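Local coordinates for outer surface protein (Bacillus cereus ATCC 14579, PDB 1X7F) that is of unknown function but probably acts as a 6-phospho-N-acetylmuramidase, hydrolysing glycosides of 6-phospho-N-acetylmuramic acid, at residues R321-Q326 / I354-N359. Residues are numbered along the deposited sequence; the frame is centred on the assembly and turned at random. Where two conformers were deposited one is given.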
loop_
_atom_site.group_PDB
_atom_site.type_symbol
_atom_site.label_atom_id
_atom_site.label_comp_id
_atom_site.label_asym_id
_atom_site.label_seq_id
_atom_site.Cartn_x
_atom_site.Cartn_y
_atom_site.Cartn_z
ATOM N N ARG A 321 18.520 -6.236 -33.213
ATOM C CA ARG A 321 19.580 -7.044 -32.587
ATOM C C ARG A 321 19.086 -8.448 -32.252
ATOM O O ARG A 321 18.201 -8.944 -32.917
ATOM C CB ARG A 321 20.242 -6.343 -31.396
ATOM C CG ARG A 321 19.348 -5.434 -30.597
ATOM C CD ARG A 321 20.059 -4.679 -29.475
ATOM N NE ARG A 321 19.130 -4.534 -28.357
ATOM C CZ ARG A 321 18.423 -3.441 -28.088
ATOM N NH1 ARG A 321 18.566 -2.350 -28.834
ATOM N NH2 ARG A 321 17.571 -3.445 -27.061
ATOM N N GLU A 322 19.662 -9.106 -31.254
ATOM C CA GLU A 322 19.292 -10.494 -30.993
ATOM C C GLU A 322 17.990 -10.548 -30.216
ATOM O O GLU A 322 17.930 -10.106 -29.071
ATOM C CB GLU A 322 20.403 -11.265 -30.255
ATOM C CG GLU A 322 21.784 -11.243 -30.919
ATOM C CD GLU A 322 21.800 -11.750 -32.359
ATOM O OE1 GLU A 322 20.993 -12.651 -32.711
ATOM O OE2 GLU A 322 22.636 -11.244 -33.145
ATOM N N SER A 323 16.955 -11.071 -30.869
ATOM C CA SER A 323 15.652 -11.269 -30.267
ATOM C C SER A 323 15.583 -12.595 -29.512
ATOM O O SER A 323 16.148 -13.609 -29.938
ATOM C CB SER A 323 14.557 -11.199 -31.335
ATOM O OG SER A 323 14.285 -9.848 -31.701
ATOM N N VAL A 324 14.907 -12.564 -28.371
ATOM C CA VAL A 324 14.778 -13.735 -27.508
ATOM C C VAL A 324 13.294 -14.048 -27.280
ATOM O O VAL A 324 12.410 -13.191 -27.513
ATOM C CB VAL A 324 15.522 -13.551 -26.128
ATOM C CG1 VAL A 324 17.036 -13.416 -26.321
ATOM C CG2 VAL A 324 14.968 -12.360 -25.329
ATOM N N LEU A 325 13.039 -15.281 -26.848
ATOM C CA LEU A 325 11.719 -15.718 -26.414
ATOM C C LEU A 325 11.070 -14.637 -25.569
ATOM O O LEU A 325 11.683 -14.116 -24.646
ATOM C CB LEU A 325 11.836 -17.016 -25.594
ATOM C CG LEU A 325 10.555 -17.723 -25.128
ATOM C CD1 LEU A 325 9.821 -18.332 -26.345
ATOM C CD2 LEU A 325 10.871 -18.812 -24.064
ATOM N N GLN A 326 9.827 -14.298 -25.886
ATOM C CA GLN A 326 9.131 -13.258 -25.136
ATOM C C GLN A 326 8.508 -13.880 -23.912
ATOM O O GLN A 326 7.807 -14.884 -24.021
ATOM C CB GLN A 326 8.078 -12.564 -25.996
ATOM C CG GLN A 326 8.626 -11.984 -27.279
ATOM C CD GLN A 326 7.533 -11.391 -28.129
ATOM O OE1 GLN A 326 6.924 -10.377 -27.754
ATOM N NE2 GLN A 326 7.279 -12.006 -29.278
ATOM N N ILE A 354 9.909 -16.113 -30.224
ATOM C CA ILE A 354 10.799 -15.067 -30.732
ATOM C C ILE A 354 10.138 -14.276 -31.879
ATOM O O ILE A 354 9.545 -14.859 -32.795
ATOM C CB ILE A 354 12.129 -15.688 -31.231
ATOM C CG1 ILE A 354 13.000 -16.153 -30.056
ATOM C CG2 ILE A 354 12.917 -14.680 -32.044
ATOM C CD1 ILE A 354 14.187 -17.106 -30.498
ATOM N N ASP A 355 10.237 -12.952 -31.818
ATOM C CA ASP A 355 9.762 -12.104 -32.911
ATOM C C ASP A 355 10.884 -11.125 -33.202
ATOM O O ASP A 355 11.179 -10.243 -32.394
ATOM C CB ASP A 355 8.450 -11.385 -32.528
ATOM C CG ASP A 355 7.819 -10.634 -33.700
ATOM O OD1 ASP A 355 6.590 -10.420 -33.675
ATOM O OD2 ASP A 355 8.462 -10.208 -34.685
ATOM N N GLU A 356 11.544 -11.300 -34.344
ATOM C CA GLU A 356 12.729 -10.491 -34.670
ATOM C C GLU A 356 12.380 -9.016 -34.894
ATOM O O GLU A 356 13.269 -8.178 -34.997
ATOM C CB GLU A 356 13.493 -11.054 -35.886
ATOM C CG GLU A 356 14.039 -12.480 -35.745
ATOM C CD GLU A 356 15.150 -12.639 -34.712
ATOM O OE1 GLU A 356 15.963 -11.705 -34.509
ATOM O OE2 GLU A 356 15.222 -13.729 -34.104
ATOM N N ARG A 357 11.085 -8.710 -34.954
ATOM C CA ARG A 357 10.614 -7.320 -35.112
ATOM C C ARG A 357 10.537 -6.529 -33.791
ATOM O O ARG A 357 10.147 -5.348 -33.764
ATOM C CB ARG A 357 9.262 -7.323 -35.836
ATOM C CG ARG A 357 9.328 -8.000 -37.237
ATOM C CD ARG A 357 7.971 -8.295 -37.863
ATOM N NE ARG A 357 7.082 -8.962 -36.913
ATOM C CZ ARG A 357 5.806 -9.230 -37.135
ATOM N NH1 ARG A 357 5.240 -8.884 -38.294
ATOM N NH2 ARG A 357 5.085 -9.832 -36.185
ATOM N N LYS A 358 10.914 -7.189 -32.699
ATOM C CA LYS A 358 10.975 -6.575 -31.383
ATOM C C LYS A 358 12.387 -6.654 -30.807
ATOM O O LYS A 358 13.061 -7.669 -30.967
ATOM C CB LYS A 358 10.007 -7.269 -30.432
ATOM C CG LYS A 358 8.566 -7.278 -30.903
ATOM C CD LYS A 358 7.649 -7.753 -29.795
ATOM C CE LYS A 358 6.286 -8.134 -30.323
ATOM N NZ LYS A 358 5.394 -8.545 -29.209
ATOM N N ASN A 359 12.827 -5.585 -30.144
ATOM C CA ASN A 359 14.052 -5.611 -29.335
ATOM C C ASN A 359 13.689 -5.770 -27.854
ATOM O O ASN A 359 12.745 -5.135 -27.381
ATOM C CB ASN A 359 14.854 -4.315 -29.517
ATOM C CG ASN A 359 15.502 -4.185 -30.901
ATOM O OD1 ASN A 359 15.995 -3.112 -31.237
ATOM N ND2 ASN A 359 15.507 -5.258 -31.699
HETATM O O HOH W 1 16.095 -7.864 -31.773
HETATM O O HOH W 2 16.894 -14.655 -32.383
HETATM O O HOH W 3 11.223 -11.811 -29.495
HETATM O O HOH W 4 5.194 -11.384 -31.525
#
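Ser323 turns OG beside its own backbone N (chi1 -77°), which brings the hydroxyl to Lys358 O. Ser323 OG donates to Lys358 O at 2.6 Å, almost in line with the carbonyl bond. Lys358 runs extended beyond CG, with chi2 to chi4 all near 180°, and crosses the Gln326 side chain at about a right angle. Its NZ donates to Gln326 OE1 at 2.8 Å, in the amide plane and on a lone pair. Gln346 also accepts from this ammonium, while Gln326 NE2 donates to Pro353 O, so both ends of the amide are held.

Arg321 lays one guanidinium face against Asn359, with Asn359 CB 3.8 Å from Arg321 NH2. The two planes are 39° apart, so this is an inclined contact and not a flat stack. Glu284 forms a salt bridge to the same guanidinium. Ile354 presses CG1 on the backbone, 3.3 Å from Leu325 N.

Waters bridge polar atoms of the two segments. One donates to Ser323 OG (water O to Ser323 OG 2.7 Å) and has weak bonds to Arg321 O and Asn359 ND2. Another joins Val324 O to Asp355 N, and a third joins Gln326 NE2 to Asp355 OD1.

Arg357 forms a two-pronged salt bridge to Asp355, NE to OD2 and NH2 to OD1. Asp355 OD2 also accepts from Arg357 N at 3.0 Å, which closes an Asx turn. This turn overlaps a type I beta turn from Asp355 to Lys358. The contact thus pins the loop before strand 330-334 to the turn leading into strand 358-364, two adjacent antiparallel strands of the mixed beta sheet in the C-terminal MupG region.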